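Local coordinates for protein polyketide synthase type I (Bacillus amyloliquefaciens, PDB 5KKU) that probably removes water from acyl-chain intermediates, as the N-terminal dehydratase domain of a modular synthase in the difficidin assembly line, at residues H25-I30 against S151-G156. Numbering follows the deposited sequence.
Sequences HRVHQI and SHIEHG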
ATOM      1  N   HIS A  25      -2.789  11.369   5.768  1.00 24.18           N
ATOM      2  CA  HIS A  25      -1.615  10.559   6.075  1.00 26.83           C
ATOM      3  C   HIS A  25      -0.378  11.400   6.310  1.00 26.94           C
ATOM      4  O   HIS A  25       0.311  11.812   5.399  1.00 23.98           O
ATOM      5  CB  HIS A  25      -1.353   9.464   5.048  1.00 23.75           C
ATOM      6  CG  HIS A  25      -0.280   8.526   5.452  1.00 23.37           C
ATOM      7  ND1 HIS A  25       0.982   8.585   4.936  1.00 26.35           N
ATOM      8  CD2 HIS A  25      -0.275   7.509   6.324  1.00 21.14           C
ATOM      9  CE1 HIS A  25       1.719   7.648   5.475  1.00 21.84           C
ATOM     10  NE2 HIS A  25       0.979   6.989   6.326  1.00 28.16           N
ATOM     11  N   ARG A  26      -0.112  11.692   7.550  1.00 24.68           N
ATOM     12  CA  ARG A  26       1.037  12.494   7.839  1.00 18.93           C
ATOM     13  C   ARG A  26       2.008  11.804   8.767  1.00 21.73           C
ATOM     14  O   ARG A  26       1.619  11.199   9.690  1.00 24.06           O
ATOM     15  CB  ARG A  26       0.633  13.882   8.330  1.00 19.58           C
ATOM     16  CG  ARG A  26      -0.679  14.419   7.793  1.00 23.12           C
ATOM     17  CD  ARG A  26      -0.977  15.810   8.291  1.00 20.15           C
ATOM     18  NE  ARG A  26      -2.164  16.332   7.693  1.00 20.86           N
ATOM     19  CZ  ARG A  26      -2.719  17.502   7.940  1.00 22.58           C
ATOM     20  NH1 ARG A  26      -2.177  18.359   8.771  1.00 28.22           N
ATOM     21  NH2 ARG A  26      -3.808  17.811   7.326  1.00 19.13           N
ATOM     22  N   VAL A  27       3.271  11.850   8.452  1.00 25.11           N
ATOM     23  CA  VAL A  27       4.302  11.324   9.297  1.00 22.50           C
ATOM     24  C   VAL A  27       5.185  12.435   9.886  1.00 25.10           C
ATOM     25  O   VAL A  27       5.793  13.165   9.177  1.00 29.13           O
ATOM     26  CB  VAL A  27       5.116  10.348   8.492  1.00 23.56           C
ATOM     27  CG1 VAL A  27       6.233   9.755   9.322  1.00 22.13           C
ATOM     28  CG2 VAL A  27       4.232   9.320   7.847  1.00 17.68           C
ATOM     29  N   HIS A  28       5.265  12.535  11.186  1.00 28.60           N
ATOM     30  CA  HIS A  28       5.760  13.722  11.860  1.00 29.02           C
ATOM     31  C   HIS A  28       5.163  15.010  11.305  1.00 24.32           C
ATOM     32  O   HIS A  28       5.837  15.935  11.049  1.00 22.61           O
ATOM     33  CB  HIS A  28       7.274  13.808  11.877  1.00 23.94           C
ATOM     34  CG  HIS A  28       7.955  12.753  12.674  1.00 27.63           C
ATOM     35  ND1 HIS A  28       8.438  11.608  12.106  1.00 32.89           N
ATOM     36  CD2 HIS A  28       8.302  12.699  13.969  1.00 27.25           C
ATOM     37  CE1 HIS A  28       9.039  10.885  13.016  1.00 33.77           C
ATOM     38  NE2 HIS A  28       8.958  11.521  14.159  1.00 35.58           N
ATOM     39  N   GLN A  29       3.880  15.032  11.141  1.00 26.87           N
ATOM     40  CA  GLN A  29       3.199  16.237  10.774  1.00 27.61           C
ATOM     41  C   GLN A  29       3.512  16.684   9.372  1.00 24.93           C
ATOM     42  O   GLN A  29       3.239  17.772   9.031  1.00 28.96           O
ATOM     43  CB  GLN A  29       3.409  17.348  11.822  1.00 27.49           C
ATOM     44  CG  GLN A  29       2.515  17.186  13.037  1.00 27.86           C
ATOM     45  CD  GLN A  29       2.608  18.284  14.080  1.00 35.29           C
ATOM     46  OE1 GLN A  29       3.570  18.363  14.831  1.00 40.86           O
ATOM     47  NE2 GLN A  29       1.601  19.101  14.149  1.00 26.92           N
ATOM     48  N   ILE A  30       4.089  15.807   8.593  1.00 23.17           N
ATOM     49  CA  ILE A  30       4.359  16.099   7.205  1.00 19.85           C
ATOM     50  C   ILE A  30       3.492  15.214   6.315  1.00 25.30           C
ATOM     51  O   ILE A  30       3.374  14.068   6.569  1.00 21.56           O
ATOM     52  CB  ILE A  30       5.831  15.959   6.871  1.00 21.36           C
ATOM     53  CG1 ILE A  30       6.656  16.964   7.642  1.00 23.10           C
ATOM     54  CG2 ILE A  30       6.053  16.087   5.401  1.00 21.36           C
ATOM     55  CD1 ILE A  30       8.049  16.495   7.871  1.00 16.97           C
ATOM     56  N   SER A 151       4.482   5.770  16.486  1.00 37.81           N
ATOM     57  CA  SER A 151       5.589   5.996  15.605  1.00 32.97           C
ATOM     58  C   SER A 151       5.406   7.270  14.742  1.00 30.86           C
ATOM     59  O   SER A 151       6.016   7.423  13.751  1.00 35.20           O
ATOM     60  CB  SER A 151       5.975   4.698  14.873  1.00 35.84           C
ATOM     61  OG  SER A 151       5.430   4.552  13.597  1.00 44.17           O
ATOM     62  N   HIS A 152       4.569   8.177  15.200  1.00 29.10           N
ATOM     63  CA  HIS A 152       4.354   9.502  14.614  1.00 36.42           C
ATOM     64  C   HIS A 152       3.776   9.503  13.237  1.00 33.04           C
ATOM     65  O   HIS A 152       4.023  10.364  12.452  1.00 29.95           O
ATOM     66  CB  HIS A 152       5.595  10.376  14.672  1.00 38.36           C
ATOM     67  CG  HIS A 152       6.028  10.660  16.056  1.00 37.31           C
ATOM     68  ND1 HIS A 152       7.035   9.966  16.661  1.00 35.63           N
ATOM     69  CD2 HIS A 152       5.534  11.499  16.981  1.00 36.32           C
ATOM     70  CE1 HIS A 152       7.175  10.396  17.895  1.00 44.84           C
ATOM     71  NE2 HIS A 152       6.271  11.324  18.116  1.00 41.09           N
ATOM     72  N   ILE A 153       2.977   8.508  12.992  1.00 28.36           N
ATOM     73  CA  ILE A 153       2.213   8.398  11.775  1.00 25.11           C
ATOM     74  C   ILE A 153       0.730   8.648  12.066  1.00 28.60           C
ATOM     75  O   ILE A 153       0.157   8.008  12.883  1.00 23.71           O
ATOM     76  CB  ILE A 153       2.420   7.032  11.154  1.00 22.26           C
ATOM     77  CG1 ILE A 153       3.893   6.828  10.898  1.00 27.55           C
ATOM     78  CG2 ILE A 153       1.615   6.885   9.899  1.00 25.42           C
ATOM     79  CD1 ILE A 153       4.215   5.521  10.262  1.00 21.48           C
ATOM     80  N   GLU A 154       0.121   9.602  11.424  1.00 24.08           N
ATOM     81  CA  GLU A 154      -1.230   9.911  11.752  1.00 19.74           C
ATOM     82  C   GLU A 154      -2.213   9.771  10.619  1.00 23.62           C
ATOM     83  O   GLU A 154      -2.181  10.490   9.658  1.00 24.68           O
ATOM     84  CB  GLU A 154      -1.353  11.291  12.371  1.00 27.84           C
ATOM     85  CG  GLU A 154      -0.612  11.509  13.662  1.00 29.39           C
ATOM     86  CD  GLU A 154      -1.276  10.932  14.911  1.00 39.15           C
ATOM     87  OE1 GLU A 154      -2.495  10.998  15.074  1.00 40.20           O
ATOM     88  OE2 GLU A 154      -0.549  10.452  15.762  1.00 38.91           O
ATOM     89  N   HIS A 155      -3.121   8.845  10.754  1.00 22.63           N
ATOM     90  CA  HIS A 155      -4.131   8.670   9.777  1.00 19.95           C
ATOM     91  C   HIS A 155      -5.340   9.523  10.053  1.00 26.33           C
ATOM     92  O   HIS A 155      -5.839   9.536  11.143  1.00 27.54           O
ATOM     93  CB  HIS A 155      -4.560   7.231   9.725  1.00 20.88           C
ATOM     94  CG  HIS A 155      -3.581   6.315   9.084  1.00 21.74           C
ATOM     95  ND1 HIS A 155      -2.556   5.729   9.777  1.00 23.00           N
ATOM     96  CD2 HIS A 155      -3.496   5.849   7.826  1.00 19.58           C
ATOM     97  CE1 HIS A 155      -1.884   4.950   8.971  1.00 21.79           C
ATOM     98  NE2 HIS A 155      -2.429   5.008   7.781  1.00 16.43           N
ATOM     99  N   GLY A 156      -5.766  10.271   9.061  1.00 19.13           N
ATOM    100  CA  GLY A 156      -7.011  10.993   9.059  1.00 21.65           C
ATOM    101  C   GLY A 156      -8.228  10.270   8.495  1.00 23.63           C
ATOM    102  O   GLY A 156      -8.137   9.164   8.109  1.00 22.62           O
TER
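His25 and His155 meet as a T-shaped pair in which CD2, at the edge of the His25 ring, points onto the face of the His155 ring and comes 3.6 Å from its NE2. The planes stand at 62°. With CG anti to the backbone N (chi1 -172°), the His25 ring lies alongside the side chains of His155 and Ile153; on the same face of the sheet, its NE2 lies 3.6 Å from CG2 of Ile153. Asp198 OD2 hydrogen-bonds NE2 of His155, which limits the rotation of that ring, and Tyr145 meets the same His155 ring edge-to-face.

The backbones beneath run antiparallel. Arg26 and Glu154 form the hydrogen-bonded pair: Glu154 N to Arg26 O is the shorter bond at 2.8 Å, while Arg26 N to Glu154 O is longer at 3.2 Å. Beyond them Val27 CG2 rests 4.0 Å from Ile153 CG1, and Met289 and Leu293 of helix 286-297 also pack on Val27. His28, in the type I' turn from Val27 to Ile30, gives its N-H to His152 O at 2.8 Å. CB of His152, the C-prime residue of the Schellman motif ending helix 146-150, sits over the centre of the His28 ring in a CH-pi contact, the two rings nearly parallel but slid apart.

This short pairing joins the N-terminal and C-terminal hotdog folds of a PKS dehydratase, placing the predicted proton acceptor His25 beside His155, the partner of the predicted proton donor Asp198, consistent with the active site between the two hotdog folds of this dehydratase family.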